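Long-range contacts in helicase-like protein (Bacteroides thetaiotaomicron, PDB 2FG1), which is of unknown function but has a macro domain and probably hydrolyses ADP-ribosylated thymidine in DNA, releasing ADP-ribose: residues Ala15-Gly20 with Ala152-Asp157; Val23-Cys28 with Ala80-Gln85; Gly32-Gly37 with Ala52-Tyr57; Pro96-Asp101 with Glu136-Ile141; Cys106-Ala111 with Lys143-Thr148. All coordinates share one frame; numbering follows the deposited sequence.

Interaction 1: Ala15-Gly20 with Ala152-Asp157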
# COMPACT_ATOMS: atom_id res chain seq x y z
N ALA A 15 4.80 2.60 12.34
CA ALA A 15 6.02 2.86 13.10
C ALA A 15 7.16 2.06 12.46
O ALA A 15 7.67 1.10 13.04
CB ALA A 15 5.83 2.46 14.56
N PRO A 16 7.55 2.43 11.23
CA PRO A 16 8.47 1.57 10.46
C PRO A 16 9.90 1.57 10.99
O PRO A 16 10.39 2.59 11.50
CB PRO A 16 8.42 2.17 9.06
CG PRO A 16 8.10 3.63 9.30
CD PRO A 16 7.14 3.62 10.45
N ILE A 17 10.55 0.41 10.88
CA ILE A 17 11.90 0.21 11.41
C ILE A 17 12.98 0.78 10.50
O ILE A 17 12.73 1.14 9.35
CB ILE A 17 12.20 -1.30 11.63
CG1 ILE A 17 12.26 -2.04 10.29
CG2 ILE A 17 11.19 -1.90 12.62
CD1 ILE A 17 12.92 -3.42 10.35
N GLY A 18 14.19 0.83 11.04
CA GLY A 18 15.38 1.05 10.23
C GLY A 18 15.62 2.50 9.92
O GLY A 18 15.09 3.39 10.59
N SER A 19 16.43 2.73 8.90
CA SER A 19 16.93 4.06 8.58
C SER A 19 16.60 4.42 7.14
O SER A 19 16.03 3.62 6.40
CB SER A 19 18.44 4.10 8.80
OG SER A 19 19.08 3.17 7.96
N GLY A 20 16.97 5.64 6.77
CA GLY A 20 16.81 6.10 5.40
C GLY A 20 15.40 6.54 5.07
O GLY A 20 14.54 6.67 5.96
N ALA A 152 14.21 -3.00 -0.33
CA ALA A 152 13.89 -3.70 0.90
C ALA A 152 12.39 -3.58 1.18
O ALA A 152 11.79 -2.53 0.95
CB ALA A 152 14.70 -3.15 2.07
N VAL A 153 11.78 -4.67 1.65
CA VAL A 153 10.37 -4.69 2.02
C VAL A 153 10.23 -5.32 3.38
O VAL A 153 10.73 -6.42 3.60
CB VAL A 153 9.52 -5.52 1.01
CG1 VAL A 153 8.06 -5.57 1.45
CG2 VAL A 153 9.63 -4.94 -0.40
N THR A 154 9.54 -4.62 4.28
CA THR A 154 9.20 -5.13 5.61
C THR A 154 7.69 -5.21 5.75
O THR A 154 6.99 -4.23 5.47
CB THR A 154 9.79 -4.23 6.72
OG1 THR A 154 11.21 -4.11 6.51
CG2 THR A 154 9.58 -4.82 8.11
N VAL A 155 7.22 -6.39 6.14
CA VAL A 155 5.79 -6.65 6.38
C VAL A 155 5.62 -6.76 7.89
O VAL A 155 6.37 -7.49 8.56
CB VAL A 155 5.31 -7.94 5.67
CG1 VAL A 155 3.86 -8.26 6.04
CG2 VAL A 155 5.44 -7.81 4.15
N TYR A 156 4.63 -6.03 8.40
CA TYR A 156 4.40 -5.89 9.84
C TYR A 156 3.17 -6.69 10.24
O TYR A 156 2.08 -6.42 9.75
CB TYR A 156 4.20 -4.40 10.20
CG TYR A 156 5.45 -3.58 9.96
CD1 TYR A 156 6.23 -3.18 11.03
CD2 TYR A 156 5.84 -3.22 8.68
CE1 TYR A 156 7.39 -2.44 10.83
CE2 TYR A 156 7.01 -2.49 8.46
CZ TYR A 156 7.77 -2.10 9.54
OH TYR A 156 8.92 -1.39 9.35
N ASP A 157 3.38 -7.69 11.10
CA ASP A 157 2.31 -8.56 11.59
C ASP A 157 1.74 -7.96 12.87
O ASP A 157 2.49 -7.68 13.82
CB ASP A 157 2.85 -9.97 11.91
CG ASP A 157 3.26 -10.77 10.67
OD1 ASP A 157 2.98 -10.37 9.52
OD2 ASP A 157 3.88 -11.83 10.88

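Interaction 2: Val23-Cys28 with Ala80-Gln85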
# COMPACT_ATOMS: atom_id res chain seq x y z
N VAL A 23 8.81 4.33 2.61
CA VAL A 23 7.47 4.47 2.02
C VAL A 23 6.57 3.41 2.64
O VAL A 23 6.85 2.20 2.53
CB VAL A 23 7.50 4.30 0.48
CG1 VAL A 23 6.11 4.46 -0.11
CG2 VAL A 23 8.44 5.33 -0.16
N ILE A 24 5.50 3.86 3.30
CA ILE A 24 4.49 2.95 3.84
C ILE A 24 3.43 2.76 2.76
O ILE A 24 2.79 3.73 2.33
CB ILE A 24 3.84 3.55 5.09
CG1 ILE A 24 4.86 3.71 6.21
CG2 ILE A 24 2.66 2.68 5.58
CD1 ILE A 24 4.42 4.67 7.31
N THR A 25 3.23 1.52 2.31
CA THR A 25 2.30 1.23 1.22
C THR A 25 1.08 0.52 1.76
O THR A 25 1.20 -0.42 2.54
CB THR A 25 2.94 0.31 0.16
OG1 THR A 25 3.35 -0.92 0.77
CG2 THR A 25 4.14 0.95 -0.49
N HIS A 26 -0.11 0.93 1.31
CA HIS A 26 -1.33 0.22 1.70
C HIS A 26 -2.37 0.32 0.59
O HIS A 26 -2.26 1.17 -0.30
CB HIS A 26 -1.84 0.76 3.04
CG HIS A 26 -2.41 2.13 2.93
ND1 HIS A 26 -3.74 2.39 3.19
CD2 HIS A 26 -1.86 3.29 2.52
CE1 HIS A 26 -3.98 3.67 2.96
NE2 HIS A 26 -2.86 4.24 2.55
N ILE A 27 -3.35 -0.57 0.63
CA ILE A 27 -4.35 -0.69 -0.43
C ILE A 27 -5.62 0.07 -0.06
O ILE A 27 -6.26 -0.21 0.97
CB ILE A 27 -4.69 -2.16 -0.74
CG1 ILE A 27 -3.46 -2.90 -1.29
CG2 ILE A 27 -5.83 -2.24 -1.75
CD1 ILE A 27 -3.64 -4.41 -1.41
N CYS A 28 -5.96 1.01 -0.94
CA CYS A 28 -7.17 1.79 -0.85
C CYS A 28 -8.20 1.29 -1.85
O CYS A 28 -7.88 0.64 -2.85
CB CYS A 28 -6.85 3.26 -1.15
SG CYS A 28 -5.76 4.04 0.02
N ALA A 80 2.09 5.73 0.57
CA ALA A 80 1.58 5.50 -0.77
C ALA A 80 0.16 4.96 -0.66
O ALA A 80 -0.06 3.83 -0.22
CB ALA A 80 2.48 4.51 -1.51
N ASN A 81 -0.80 5.79 -1.06
CA ASN A 81 -2.21 5.39 -1.12
C ASN A 81 -2.41 4.71 -2.48
O ASN A 81 -2.44 5.37 -3.51
CB ASN A 81 -3.13 6.63 -1.04
CG ASN A 81 -3.05 7.37 0.29
OD1 ASN A 81 -2.83 6.79 1.35
ND2 ASN A 81 -3.32 8.68 0.24
N MSE A 82 -2.52 3.38 -2.47
CA MSE A 82 -2.54 2.59 -3.71
C MSE A 82 -3.95 2.11 -3.99
O MSE A 82 -4.50 1.35 -3.21
CB MSE A 82 -1.64 1.35 -3.55
CG MSE A 82 -0.18 1.64 -3.19
SE MSE A 82 0.96 0.06 -3.27
CE MSE A 82 0.01 -1.09 -2.01
N ILE A 83 -4.53 2.53 -5.11
CA ILE A 83 -5.90 2.10 -5.40
C ILE A 83 -5.88 0.69 -5.98
O ILE A 83 -5.59 0.50 -7.16
CB ILE A 83 -6.66 3.08 -6.31
CG1 ILE A 83 -6.68 4.49 -5.70
CG2 ILE A 83 -8.10 2.58 -6.53
CD1 ILE A 83 -7.40 5.51 -6.56
N GLY A 84 -6.17 -0.30 -5.13
CA GLY A 84 -6.00 -1.70 -5.50
C GLY A 84 -7.17 -2.62 -5.20
O GLY A 84 -7.04 -3.84 -5.32
N GLN A 85 -8.29 -2.04 -4.80
CA GLN A 85 -9.48 -2.85 -4.61
C GLN A 85 -10.71 -2.13 -5.13
O GLN A 85 -10.81 -0.90 -5.07
CB GLN A 85 -9.63 -3.30 -3.15
CG GLN A 85 -10.13 -2.24 -2.23
CD GLN A 85 -10.38 -2.76 -0.81
OE1 GLN A 85 -9.43 -2.99 -0.06
NE2 GLN A 85 -11.65 -2.93 -0.45
O HOH W 1 -7.29 -2.72 1.82

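Interaction 3: Gly32-Gly37 with Ala52-Tyr57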
# COMPACT_ATOMS: atom_id res chain seq x y z
N GLY A 32 -13.55 5.97 -2.54
CA GLY A 32 -13.31 7.04 -1.59
C GLY A 32 -13.57 6.67 -0.14
O GLY A 32 -13.58 7.55 0.72
N GLY A 33 -13.74 5.39 0.16
CA GLY A 33 -13.97 4.96 1.55
C GLY A 33 -12.70 4.92 2.36
O GLY A 33 -11.68 4.40 1.89
N TRP A 34 -12.73 5.46 3.57
CA TRP A 34 -11.57 5.42 4.45
C TRP A 34 -12.09 5.31 5.87
O TRP A 34 -12.36 6.31 6.53
CB TRP A 34 -10.72 6.68 4.22
CG TRP A 34 -9.42 6.79 4.97
CD1 TRP A 34 -9.24 6.99 6.32
CD2 TRP A 34 -8.11 6.80 4.39
NE1 TRP A 34 -7.89 7.11 6.61
CE2 TRP A 34 -7.18 6.99 5.44
CE3 TRP A 34 -7.62 6.64 3.09
CZ2 TRP A 34 -5.80 7.02 5.23
CZ3 TRP A 34 -6.25 6.71 2.87
CH2 TRP A 34 -5.37 6.89 3.93
N GLY A 35 -12.26 4.09 6.34
CA GLY A 35 -12.88 3.90 7.65
C GLY A 35 -12.69 2.56 8.34
O GLY A 35 -13.21 2.37 9.43
N LYS A 36 -11.96 1.65 7.71
CA LYS A 36 -11.79 0.29 8.26
C LYS A 36 -10.36 -0.18 8.12
O LYS A 36 -9.75 -0.00 7.07
CB LYS A 36 -12.70 -0.70 7.52
CG LYS A 36 -14.18 -0.33 7.51
CD LYS A 36 -14.83 -0.67 6.17
CE LYS A 36 -15.52 -2.02 6.19
NZ LYS A 36 -16.76 -2.00 7.04
N GLY A 37 -9.82 -0.78 9.18
CA GLY A 37 -8.52 -1.46 9.09
C GLY A 37 -7.33 -0.53 9.16
O GLY A 37 -7.29 0.37 9.99
N ALA A 52 -5.38 13.75 1.78
CA ALA A 52 -4.94 13.70 0.40
C ALA A 52 -5.80 12.74 -0.41
O ALA A 52 -6.18 13.04 -1.54
CB ALA A 52 -3.46 13.32 0.33
N TYR A 53 -6.10 11.58 0.17
CA TYR A 53 -6.92 10.58 -0.51
C TYR A 53 -8.35 11.09 -0.75
O TYR A 53 -8.90 10.91 -1.84
CB TYR A 53 -6.95 9.29 0.32
CG TYR A 53 -7.92 8.25 -0.18
CD1 TYR A 53 -7.60 7.40 -1.23
CD2 TYR A 53 -9.17 8.11 0.42
CE1 TYR A 53 -8.50 6.44 -1.68
CE2 TYR A 53 -10.07 7.16 -0.01
CZ TYR A 53 -9.73 6.33 -1.05
OH TYR A 53 -10.65 5.38 -1.45
N ARG A 54 -8.94 11.71 0.26
CA ARG A 54 -10.30 12.22 0.12
C ARG A 54 -10.38 13.34 -0.92
O ARG A 54 -11.32 13.41 -1.71
CB ARG A 54 -10.83 12.67 1.47
CG ARG A 54 -11.06 11.49 2.44
CD ARG A 54 -11.96 11.90 3.57
NE ARG A 54 -12.04 10.95 4.69
CZ ARG A 54 -12.79 9.85 4.74
NH1 ARG A 54 -13.51 9.45 3.69
NH2 ARG A 54 -12.81 9.14 5.86
N GLN A 55 -9.35 14.19 -0.97
CA GLN A 55 -9.29 15.22 -2.02
C GLN A 55 -9.10 14.59 -3.39
O GLN A 55 -9.69 15.03 -4.38
CB GLN A 55 -8.19 16.25 -1.76
CG GLN A 55 -8.50 17.17 -0.59
CD GLN A 55 -7.61 18.40 -0.53
OE1 GLN A 55 -7.13 18.87 -1.57
NE2 GLN A 55 -7.42 18.94 0.66
N TRP A 56 -8.29 13.54 -3.45
CA TRP A 56 -8.09 12.81 -4.70
C TRP A 56 -9.42 12.23 -5.22
O TRP A 56 -9.75 12.37 -6.41
CB TRP A 56 -7.05 11.72 -4.46
CG TRP A 56 -6.58 10.94 -5.65
CD1 TRP A 56 -6.68 11.28 -6.98
CD2 TRP A 56 -5.88 9.70 -5.60
NE1 TRP A 56 -6.11 10.28 -7.75
CE2 TRP A 56 -5.61 9.31 -6.93
CE3 TRP A 56 -5.48 8.87 -4.55
CZ2 TRP A 56 -4.93 8.12 -7.23
CZ3 TRP A 56 -4.81 7.69 -4.86
CH2 TRP A 56 -4.53 7.34 -6.19
N TYR A 57 -10.20 11.62 -4.33
CA TYR A 57 -11.49 11.07 -4.72
C TYR A 57 -12.38 12.14 -5.34
O TYR A 57 -13.01 11.93 -6.38
CB TYR A 57 -12.21 10.43 -3.51
CG TYR A 57 -13.62 10.04 -3.87
CD1 TYR A 57 -13.87 8.94 -4.68
CD2 TYR A 57 -14.71 10.78 -3.42
CE1 TYR A 57 -15.15 8.57 -5.04
CE2 TYR A 57 -16.01 10.43 -3.79
CZ TYR A 57 -16.21 9.32 -4.59
OH TYR A 57 -17.49 8.93 -4.97
O HOH W 2 -13.95 10.17 0.73

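Interaction 4: Pro96-Asp101 with Glu136-Ile141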
# COMPACT_ATOMS: atom_id res chain seq x y z
N PRO A 96 -14.46 -11.03 -4.32
CA PRO A 96 -13.94 -10.08 -3.32
C PRO A 96 -13.36 -8.80 -3.96
O PRO A 96 -12.99 -8.83 -5.14
CB PRO A 96 -12.84 -10.89 -2.61
CG PRO A 96 -13.12 -12.31 -2.93
CD PRO A 96 -13.74 -12.32 -4.29
N PRO A 97 -13.31 -7.68 -3.21
CA PRO A 97 -12.81 -6.40 -3.75
C PRO A 97 -11.38 -6.40 -4.32
O PRO A 97 -11.11 -5.64 -5.24
CB PRO A 97 -12.87 -5.45 -2.54
CG PRO A 97 -13.90 -6.04 -1.65
CD PRO A 97 -13.77 -7.53 -1.81
N ILE A 98 -10.48 -7.23 -3.77
CA ILE A 98 -9.07 -7.18 -4.18
C ILE A 98 -8.93 -7.33 -5.70
O ILE A 98 -9.62 -8.13 -6.33
CB ILE A 98 -8.23 -8.27 -3.43
CG1 ILE A 98 -6.72 -8.00 -3.56
CG2 ILE A 98 -8.53 -9.67 -3.93
CD1 ILE A 98 -6.26 -6.72 -2.90
N ARG A 99 -8.05 -6.53 -6.29
CA ARG A 99 -7.72 -6.66 -7.71
C ARG A 99 -6.22 -6.80 -7.83
O ARG A 99 -5.47 -5.83 -7.68
CB ARG A 99 -8.23 -5.45 -8.50
CG ARG A 99 -9.76 -5.34 -8.57
CD ARG A 99 -10.36 -6.49 -9.37
NE ARG A 99 -11.81 -6.37 -9.53
CZ ARG A 99 -12.72 -6.82 -8.66
NH1 ARG A 99 -12.34 -7.41 -7.53
NH2 ARG A 99 -14.01 -6.66 -8.92
N TYR A 100 -5.75 -8.03 -8.05
CA TYR A 100 -4.31 -8.32 -8.04
C TYR A 100 -3.57 -7.57 -9.14
O TYR A 100 -2.46 -7.10 -8.92
CB TYR A 100 -4.04 -9.82 -8.16
CG TYR A 100 -4.50 -10.63 -6.97
CD1 TYR A 100 -3.78 -10.62 -5.77
CD2 TYR A 100 -5.64 -11.42 -7.04
CE1 TYR A 100 -4.19 -11.38 -4.68
CE2 TYR A 100 -6.07 -12.18 -5.96
CZ TYR A 100 -5.34 -12.15 -4.78
OH TYR A 100 -5.76 -12.90 -3.71
N ASP A 101 -4.18 -7.47 -10.31
CA ASP A 101 -3.57 -6.71 -11.41
C ASP A 101 -3.42 -5.23 -11.08
O ASP A 101 -2.39 -4.60 -11.38
CB ASP A 101 -4.28 -6.94 -12.75
CG ASP A 101 -5.78 -6.60 -12.73
OD1 ASP A 101 -6.42 -6.49 -11.65
OD2 ASP A 101 -6.36 -6.48 -13.83
N GLU A 136 -0.30 -15.80 -0.23
CA GLU A 136 0.61 -16.59 -1.06
C GLU A 136 0.73 -16.02 -2.48
O GLU A 136 1.76 -16.18 -3.15
CB GLU A 136 0.19 -18.07 -1.09
CG GLU A 136 -1.30 -18.32 -0.88
CD GLU A 136 -1.66 -18.51 0.59
OE1 GLU A 136 -2.12 -17.53 1.22
OE2 GLU A 136 -1.48 -19.63 1.12
N LEU A 137 -0.31 -15.34 -2.93
CA LEU A 137 -0.31 -14.69 -4.23
C LEU A 137 0.27 -13.26 -4.14
O LEU A 137 1.16 -12.90 -4.90
CB LEU A 137 -1.74 -14.67 -4.79
CG LEU A 137 -2.00 -14.66 -6.30
CD1 LEU A 137 -1.60 -13.33 -6.90
CD2 LEU A 137 -1.32 -15.84 -7.02
N MSE A 138 -0.26 -12.47 -3.20
CA MSE A 138 0.18 -11.11 -2.96
C MSE A 138 1.69 -11.05 -2.73
O MSE A 138 2.39 -10.19 -3.28
CB MSE A 138 -0.56 -10.58 -1.74
CG MSE A 138 -0.42 -9.10 -1.55
SE MSE A 138 -1.22 -8.08 -3.01
CE MSE A 138 -3.01 -8.49 -2.66
N GLU A 139 2.20 -12.01 -1.96
CA GLU A 139 3.63 -12.06 -1.67
C GLU A 139 4.46 -12.21 -2.95
O GLU A 139 5.51 -11.58 -3.10
CB GLU A 139 3.94 -13.22 -0.71
CG GLU A 139 5.39 -13.26 -0.27
CD GLU A 139 5.76 -14.51 0.49
OE1 GLU A 139 5.20 -15.58 0.19
OE2 GLU A 139 6.65 -14.42 1.37
N GLN A 140 3.97 -13.02 -3.88
CA GLN A 140 4.68 -13.26 -5.14
C GLN A 140 4.76 -11.96 -5.96
O GLN A 140 5.81 -11.64 -6.53
CB GLN A 140 4.01 -14.39 -5.93
CG GLN A 140 4.75 -14.76 -7.22
CD GLN A 140 6.17 -15.24 -6.98
OE1 GLN A 140 6.44 -16.00 -6.06
NE2 GLN A 140 7.09 -14.81 -7.84
N ILE A 141 3.67 -11.21 -6.00
CA ILE A 141 3.66 -9.92 -6.69
C ILE A 141 4.67 -8.95 -6.07
O ILE A 141 5.42 -8.27 -6.79
CB ILE A 141 2.25 -9.30 -6.70
CG1 ILE A 141 1.26 -10.23 -7.42
CG2 ILE A 141 2.28 -7.92 -7.37
CD1 ILE A 141 -0.21 -9.82 -7.24

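Interaction 5: Cys106-Ala111 with Lys143-Thr148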
# COMPACT_ATOMS: atom_id res chain seq x y z
N CYS A 106 0.01 -0.69 -9.21
CA CYS A 106 0.39 0.23 -8.15
C CYS A 106 1.84 0.01 -7.73
O CYS A 106 2.60 0.97 -7.56
CB CYS A 106 -0.50 0.03 -6.93
SG CYS A 106 -2.25 0.44 -7.12
N LEU A 107 2.23 -1.25 -7.55
CA LEU A 107 3.57 -1.57 -7.10
C LEU A 107 4.63 -1.22 -8.14
O LEU A 107 5.75 -0.89 -7.76
CB LEU A 107 3.67 -3.02 -6.63
CG LEU A 107 2.93 -3.31 -5.31
CD1 LEU A 107 2.85 -4.82 -5.05
CD2 LEU A 107 3.58 -2.60 -4.14
N LYS A 108 4.28 -1.27 -9.43
CA LYS A 108 5.21 -0.79 -10.46
C LYS A 108 5.53 0.70 -10.24
O LYS A 108 6.68 1.13 -10.39
CB LYS A 108 4.62 -0.99 -11.86
CG LYS A 108 4.74 -2.41 -12.43
CD LYS A 108 4.31 -2.45 -13.90
CE LYS A 108 4.65 -3.76 -14.58
NZ LYS A 108 4.08 -4.94 -13.91
N GLU A 109 4.51 1.47 -9.89
CA GLU A 109 4.73 2.90 -9.64
C GLU A 109 5.51 3.12 -8.34
O GLU A 109 6.40 3.99 -8.27
CB GLU A 109 3.41 3.69 -9.66
CG GLU A 109 3.62 5.21 -9.64
CD GLU A 109 2.35 6.01 -9.79
OE1 GLU A 109 1.32 5.46 -10.23
OE2 GLU A 109 2.38 7.22 -9.48
N VAL A 110 5.20 2.33 -7.31
CA VAL A 110 5.97 2.38 -6.07
C VAL A 110 7.44 2.02 -6.33
O VAL A 110 8.34 2.62 -5.74
CB VAL A 110 5.35 1.47 -4.99
CG1 VAL A 110 6.26 1.35 -3.78
CG2 VAL A 110 3.97 2.02 -4.59
N ALA A 111 7.69 1.04 -7.21
CA ALA A 111 9.07 0.68 -7.52
C ALA A 111 9.85 1.88 -8.07
O ALA A 111 10.98 2.14 -7.63
CB ALA A 111 9.12 -0.49 -8.48
N LYS A 143 7.37 -9.74 -4.29
CA LYS A 143 8.71 -10.22 -4.59
C LYS A 143 9.12 -9.72 -5.97
O LYS A 143 10.21 -9.18 -6.15
CB LYS A 143 8.76 -11.75 -4.56
CG LYS A 143 8.78 -12.37 -3.18
CD LYS A 143 8.71 -13.89 -3.31
CE LYS A 143 8.64 -14.55 -1.95
NZ LYS A 143 8.68 -16.03 -2.06
N GLU A 144 8.25 -9.92 -6.96
CA GLU A 144 8.58 -9.57 -8.33
C GLU A 144 8.77 -8.07 -8.52
O GLU A 144 9.72 -7.65 -9.20
CB GLU A 144 7.50 -10.09 -9.26
CG GLU A 144 7.44 -11.59 -9.31
CD GLU A 144 6.22 -12.10 -10.03
OE1 GLU A 144 5.50 -11.29 -10.65
OE2 GLU A 144 5.99 -13.32 -9.99
N GLU A 145 7.87 -7.27 -7.97
CA GLU A 145 7.88 -5.84 -8.27
C GLU A 145 8.85 -5.03 -7.42
O GLU A 145 9.22 -3.94 -7.84
CB GLU A 145 6.47 -5.25 -8.18
CG GLU A 145 5.49 -5.78 -9.22
CD GLU A 145 5.89 -5.49 -10.66
OE1 GLU A 145 6.81 -4.67 -10.90
OE2 GLU A 145 5.28 -6.07 -11.58
N LEU A 146 9.23 -5.53 -6.24
CA LEU A 146 10.09 -4.76 -5.33
C LEU A 146 11.38 -5.48 -4.98
O LEU A 146 12.47 -4.97 -5.23
CB LEU A 146 9.32 -4.36 -4.05
CG LEU A 146 8.09 -3.48 -4.27
CD1 LEU A 146 7.33 -3.29 -2.97
CD2 LEU A 146 8.45 -2.11 -4.89
N ILE A 147 11.26 -6.67 -4.40
CA ILE A 147 12.43 -7.38 -3.87
C ILE A 147 13.50 -7.62 -4.93
O ILE A 147 14.70 -7.46 -4.67
CB ILE A 147 12.00 -8.71 -3.22
CG1 ILE A 147 11.22 -8.46 -1.93
CG2 ILE A 147 13.19 -9.64 -2.97
CD1 ILE A 147 12.02 -7.81 -0.81
N THR A 148 13.09 -7.99 -6.13
CA THR A 148 14.04 -8.33 -7.20
C THR A 148 14.84 -7.13 -7.71
O THR A 148 15.83 -7.32 -8.44
CB THR A 148 13.33 -9.00 -8.39
OG1 THR A 148 12.39 -8.08 -8.95
CG2 THR A 148 12.64 -10.29 -7.96

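Interaction 1: Ala15-Gly20 with Ala152-Asp157
The ring of Tyr156 reaches out from strand 153-157 and ends against the Pro16-Ile17 junction, with its hydroxyl taking most of the contacts. CG stands anti to the carbonyl carbon and beside the backbone N (chi1 -65°), from where the ring extends to the loop. At its far end Ile17 N donates to Tyr156 OH over 2.9 Å. The bond is nearly straight, 163° at the hydrogen, and the amide arrives at the ring edge, close to the ring plane. Pro16 meets the same oxygen with its backbone carbon, CA to Tyr156 OH being 3.2 Å, and its CB also borders the phenol. Ile17 adds both branches: CG1 lies 3.5 Å from Tyr156 OH, and CG2 packs 4.2 Å from Tyr156 CE1. A looser touch joins Ile17 CD1 to Thr154 OG1 at 4.3 Å. Tyr156 OH is also hydrogen-bonded to His122 ND1, so one buried side chain ties the loop amide to the strand next door, and two partners fix the position of its tip. Strand 153-157 runs between strands 7-10 and 120-123 in the central sheet of the macro domain. On the loop side Pro16 rests on His122 and Ile17 on Ile9, whereas Val153 and Val155 turn to the other face and pack against helix 135-147.

Interaction 2: Val23-Cys28 with Ala80-Gln85
Cys28 O is gripped by two successive amides, accepting a bond from Gly84 N at 3.0 Å and a weak one from Gln85 N, while Ile83 CA makes a C-H...O contact with it. It belongs to the pairing of two parallel strands, 22-29 and 77-85, in the central sheet of the macro domain. Upstream, the backbone bonds pass alternately from one strand to the other, the shortest running from Cys28 N to Met82 O at 2.7 Å. On one face His26 and Asn81 lie side by side, pointing the same way. His26 NE2 donates to Asn81 OD1 over 2.8 Å, in the ring plane and onto an in-plane lone pair of the amide, although ring and amide planes stand 82° apart. The Asn81 ND2 end is held by Gln69 OE1 and Pro49 O, which fixes the amide's orientation and in turn helps to position the histidine. Cys28 SG packs beside them, 3.8 Å from Asn81 CB. The other face is mostly apolar here: selenomethionine Met82 bends at chi3 (-57°), bringing CE to 3.9 Å from Thr25 CB and 4.0 Å from Ile27 CG1. Near the strand ends, one water donates to both Ile27 O and Gln85 OE1.

Interaction 3: Gly32-Gly37 with Ala52-Tyr57
Gly32 lies over one face of the Tyr57 ring, its CA 4.1 Å from the ring centroid in a CH-pi contact. Lacking a side chain, Gly32 can lie directly against the tyrosine ring. Its CA is also 3.1 Å from Tyr53 OH, a hydroxyl hydrogen-bonded to Asn29 O. Gly32 O takes a hydrogen bond of 2.6 Å from a water, and the same water accepts from Arg54 NH1, lying at the edge of the guanidinium in its plane. Gly33 passes the tip of Tyr53 and leads to Trp34, whose CG is anti to the backbone N (chi1 -176°), which carries the indole toward Tyr53. The indole crosses Tyr53 obliquely, planes 41° apart, and the closest approach is 3.4 Å between Trp34 CE3 and Tyr53 CD2. Trp34 CB sits over one face of the Arg54 guanidinium, 3.6 Å from Arg54 NH2. The arginine chain, extended from CG to NE, is steadied by a salt bridge of NE to Glu50. The contact thus fastens the glycine-rich loop after strand 22-29 of the macro domain onto helix 48-59, while Trp34 continues inward to touch Asn81 of strand 77-85 and Val39 and Leu42 of helix 38-45.

Interaction 4: Pro96-Asp101 with Glu136-Ile141
The closest CA pair of the two segments is Tyr100-Met138, 7.3 Å apart, where the first turn of helix 100-117 faces helix 135-147. Between them the side chains close the gap. Selenomethionine Met138, bent at chi2 and chi3 (64° and 68°), brings its CE to 3.7 Å from Tyr100 CE1. The same methyl meets Ile98 tip to tip, with CE of Met138 3.7 Å from Ile98 CD1. One helical turn on, Ile141 CD1 packs 3.9 Å from Tyr100 CB. Leu137 CD1 lies over one face of the tyrosine ring, offset toward the rim, in a CH-pi contact that is less certain because it rests on one of two conformers of the leucine. Arg99 takes no part in this cluster; it occupies the N-cap position and folds back on its own loop, where NH1 donates to Pro96 O at 2.9 Å and to Ile98 O. Tyr100 OH is hydrogen-bonded to Lys134 N, just before helix 135-147. The start of helix 100-117 and the loop before it are thus joined to helix 135-147 of the macro domain by van der Waals and CH-pi contacts, without a hydrogen bond across the two segments, and the tyrosine hydroxyl finds its polar partner beyond them.

Interaction 5: Cys106-Ala111 with Lys143-Thr148
Lys108 and Glu145 are brought together by bends in both chains: chi4 of the lysine (57°) turns NZ back toward the neighbouring helix, and chi2 of the glutamate (-62°) folds CD toward Lys108. NZ of Lys108 then donates to Glu145 OE2 at 2.9 Å in a salt bridge, meeting the oxygen from above the carboxylate plane. The lysine's aliphatic part also lies against the carboxylate, with CG 3.4 Å from Glu145 OE1. Next to the salt bridge the contact is mostly apolar. Leu107 CB packs 3.9 Å from Glu145 CB, while the leucine side chains cross at about a right angle, Leu107 CD2 being 4.0 Å from Leu146 CD1. The other Leu146 methyl, CD2, lies 3.9 Å from Ala111 CA. Ala111 sits where the two helices of this macro-domain layer come close, its CB 3.5 Å from Glu145 O; the axes of segments 106-111 and 143-147 approach to 9.0 Å and are inclined by 17°. The second helix includes a wider pi-type turn at 143-147, with a bond from Thr148 N to Lys143 O. With Arg104 NH1 also on Glu145 OE2 and Lys149 NZ on OE1, three cationic side chains pair with this carboxylate, which would probably favour its ionised form.

From the N terminus, interaction 1 opens first, at the loop after strand 7-10, and closes last, on strand 153-157, so every other contact nests within its loop. Interaction 2 closes the span from strand 22-29 to strand 77-85, and interaction 3 is nested inside it, joining a loop to helix 48-59 on one face of the sheet. Interactions 4 and 5 come after interaction 2 closes and cross each other, both joining helices 100-117 and 135-147, and they touch through Ile141 and Leu107. These helices pack on the opposite face from interaction 3, where Met82 touches Leu107 and Val110, and Val153 meets Leu146, binding sheet and helical layers together.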